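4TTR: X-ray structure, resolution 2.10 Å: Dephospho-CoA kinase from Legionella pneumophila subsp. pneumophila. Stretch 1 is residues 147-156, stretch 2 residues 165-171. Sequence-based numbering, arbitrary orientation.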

# COMPACT_ATOMS: atom_id res chain seq x y z
N PRO A 147 -0.31 -15.72 6.53
CA PRO A 147 0.67 -16.52 7.27
C PRO A 147 1.92 -16.82 6.43
O PRO A 147 1.86 -16.78 5.20
CB PRO A 147 -0.10 -17.80 7.61
CG PRO A 147 -1.23 -17.85 6.65
CD PRO A 147 -1.59 -16.43 6.34
N LEU A 148 3.02 -17.10 7.12
CA LEU A 148 4.32 -17.33 6.49
C LEU A 148 4.25 -18.30 5.32
O LEU A 148 4.78 -18.01 4.24
CB LEU A 148 5.30 -17.82 7.56
CG LEU A 148 6.62 -18.49 7.15
CD1 LEU A 148 7.40 -17.66 6.16
CD2 LEU A 148 7.46 -18.73 8.40
N GLU A 149 3.60 -19.44 5.52
CA GLU A 149 3.49 -20.44 4.46
C GLU A 149 2.85 -19.85 3.21
O GLU A 149 3.36 -20.01 2.10
CB GLU A 149 2.67 -21.64 4.96
N SER A 150 1.73 -19.16 3.38
CA SER A 150 1.01 -18.53 2.27
C SER A 150 1.87 -17.50 1.54
O SER A 150 1.82 -17.40 0.31
CB SER A 150 -0.27 -17.86 2.76
OG SER A 150 -1.13 -18.79 3.40
N GLN A 151 2.63 -16.72 2.30
CA GLN A 151 3.51 -15.71 1.73
C GLN A 151 4.59 -16.34 0.86
O GLN A 151 4.94 -15.80 -0.19
CB GLN A 151 4.18 -14.88 2.83
CG GLN A 151 3.24 -14.05 3.69
CD GLN A 151 3.99 -13.33 4.79
OE1 GLN A 151 4.38 -13.93 5.79
NE2 GLN A 151 4.22 -12.04 4.60
N LEU A 152 5.13 -17.46 1.31
CA LEU A 152 6.20 -18.11 0.57
C LEU A 152 5.67 -18.63 -0.76
O LEU A 152 6.31 -18.44 -1.80
CB LEU A 152 6.81 -19.26 1.38
CG LEU A 152 7.69 -18.83 2.56
CD1 LEU A 152 8.19 -20.05 3.32
CD2 LEU A 152 8.86 -17.97 2.12
N ASP A 153 4.51 -19.27 -0.73
CA ASP A 153 3.88 -19.77 -1.94
C ASP A 153 3.67 -18.64 -2.93
O ASP A 153 3.96 -18.77 -4.12
CB ASP A 153 2.55 -20.45 -1.62
CG ASP A 153 2.71 -21.67 -0.73
OD1 ASP A 153 3.76 -22.34 -0.83
OD2 ASP A 153 1.79 -21.97 0.05
N ARG A 154 3.17 -17.52 -2.42
CA ARG A 154 2.89 -16.36 -3.25
C ARG A 154 4.18 -15.78 -3.83
O ARG A 154 4.22 -15.36 -4.98
CB ARG A 154 2.16 -15.30 -2.43
CG ARG A 154 1.19 -14.43 -3.22
CD ARG A 154 -0.24 -14.60 -2.74
NE ARG A 154 -0.37 -14.31 -1.31
CZ ARG A 154 -1.45 -14.58 -0.59
NH1 ARG A 154 -2.50 -15.18 -1.15
NH2 ARG A 154 -1.48 -14.29 0.71
N ILE A 155 5.24 -15.77 -3.02
CA ILE A 155 6.52 -15.19 -3.42
C ILE A 155 7.27 -16.10 -4.40
O ILE A 155 7.94 -15.61 -5.31
CB ILE A 155 7.41 -14.90 -2.19
CG1 ILE A 155 6.97 -13.59 -1.54
CG2 ILE A 155 8.89 -14.79 -2.58
CD1 ILE A 155 7.51 -13.39 -0.14
N VAL A 156 7.17 -17.40 -4.20
CA VAL A 156 7.85 -18.34 -5.09
C VAL A 156 7.18 -18.34 -6.46
O VAL A 156 7.86 -18.43 -7.49
CB VAL A 156 7.87 -19.77 -4.51
CG1 VAL A 156 8.31 -20.78 -5.56
CG2 VAL A 156 8.80 -19.83 -3.31
N GLN A 165 15.13 -18.49 -0.79
CA GLN A 165 15.29 -17.08 -1.13
C GLN A 165 14.06 -16.30 -0.68
O GLN A 165 14.17 -15.15 -0.24
CB GLN A 165 15.52 -16.90 -2.63
N ALA A 166 12.90 -16.92 -0.80
CA ALA A 166 11.65 -16.30 -0.36
C ALA A 166 11.67 -16.12 1.15
O ALA A 166 11.32 -15.05 1.66
CB ALA A 166 10.46 -17.14 -0.79
N LEU A 167 12.08 -17.17 1.86
CA LEU A 167 12.20 -17.11 3.32
C LEU A 167 13.18 -16.01 3.71
O LEU A 167 12.95 -15.29 4.68
CB LEU A 167 12.66 -18.46 3.87
CG LEU A 167 12.57 -18.66 5.38
CD1 LEU A 167 11.12 -18.88 5.82
CD2 LEU A 167 13.43 -19.83 5.84
N ALA A 168 14.26 -15.88 2.95
CA ALA A 168 15.26 -14.85 3.21
C ALA A 168 14.69 -13.46 2.95
O ALA A 168 15.07 -12.49 3.61
CB ALA A 168 16.49 -15.09 2.34
N ILE A 169 13.77 -13.38 1.99
CA ILE A 169 13.06 -12.13 1.72
C ILE A 169 12.10 -11.82 2.86
O ILE A 169 12.00 -10.68 3.31
CB ILE A 169 12.30 -12.20 0.38
CG1 ILE A 169 13.30 -12.16 -0.78
CG2 ILE A 169 11.31 -11.05 0.25
CD1 ILE A 169 12.78 -12.79 -2.06
N LEU A 170 11.38 -12.84 3.32
CA LEU A 170 10.47 -12.68 4.44
C LEU A 170 11.23 -12.39 5.73
O LEU A 170 10.73 -11.68 6.60
CB LEU A 170 9.60 -13.93 4.63
CG LEU A 170 8.59 -14.25 3.53
CD1 LEU A 170 7.72 -15.40 3.97
CD2 LEU A 170 7.72 -13.04 3.17
N ALA A 171 12.44 -12.93 5.83
CA ALA A 171 13.27 -12.77 7.02
C ALA A 171 13.66 -11.31 7.24
O ALA A 171 13.95 -10.91 8.37
CB ALA A 171 14.52 -13.64 6.92

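The two stretches are helical segments of one chain that pack mainly through aliphatic side chains, with no hydrogen bond between them. Their axes approach to 9.4 Å and their N-to-C directions diverge by 121°, so the helices cross obliquely; the contact buries 380 Å² summed over both sides.

L170 is the main knob. Its CA-to-CB bond points toward the first helix, and with chi1 m and chi2 t the side chain reaches into a hole formed by L148, Q151, L152 and I155, losing more area to the partner stretch than any other residue. Its two methyls meet different walls of this hole: L170 CD1 lies 3.2 Å from L148 CD1 and 3.4 Å from L152 CD2, whereas L170 CD2 lies 3.3 Å from I155 CD1. Q151 contributes its aliphatic base, with Q151 CB 3.8 Å from L170 CD1, while its NE2 is hydrogen-bonded elsewhere in the structure.

One turn earlier, A166 marks the closest backbone approach, its CA 5.8 Å from that of L152. Its lone methyl points toward the first helix and fits this narrow place: A166 CB is 3.4 Å from L152 CD2, 3.3 Å from I155 CG2 and 4.0 Å from V156 CG2. The buried L152 leaves its backbone sideways, but its end comes nearer the partner, bringing CD2 to 3.3 Å from the backbone N of L167. I155 points toward the second helix, and its branches spread along that surface, CG2 against A166 and CD1 against L170.

L167, exposed, extends its end to place CD1 3.9 Å from L148 CD1 and 4.0 Å from L152 CD1, while I169 CD1 stands 4.4 Å from I155 CG2. The CA-to-CB bonds of the acidic residues E149 and D153 point away from the second helix; E149 is modelled only to CB.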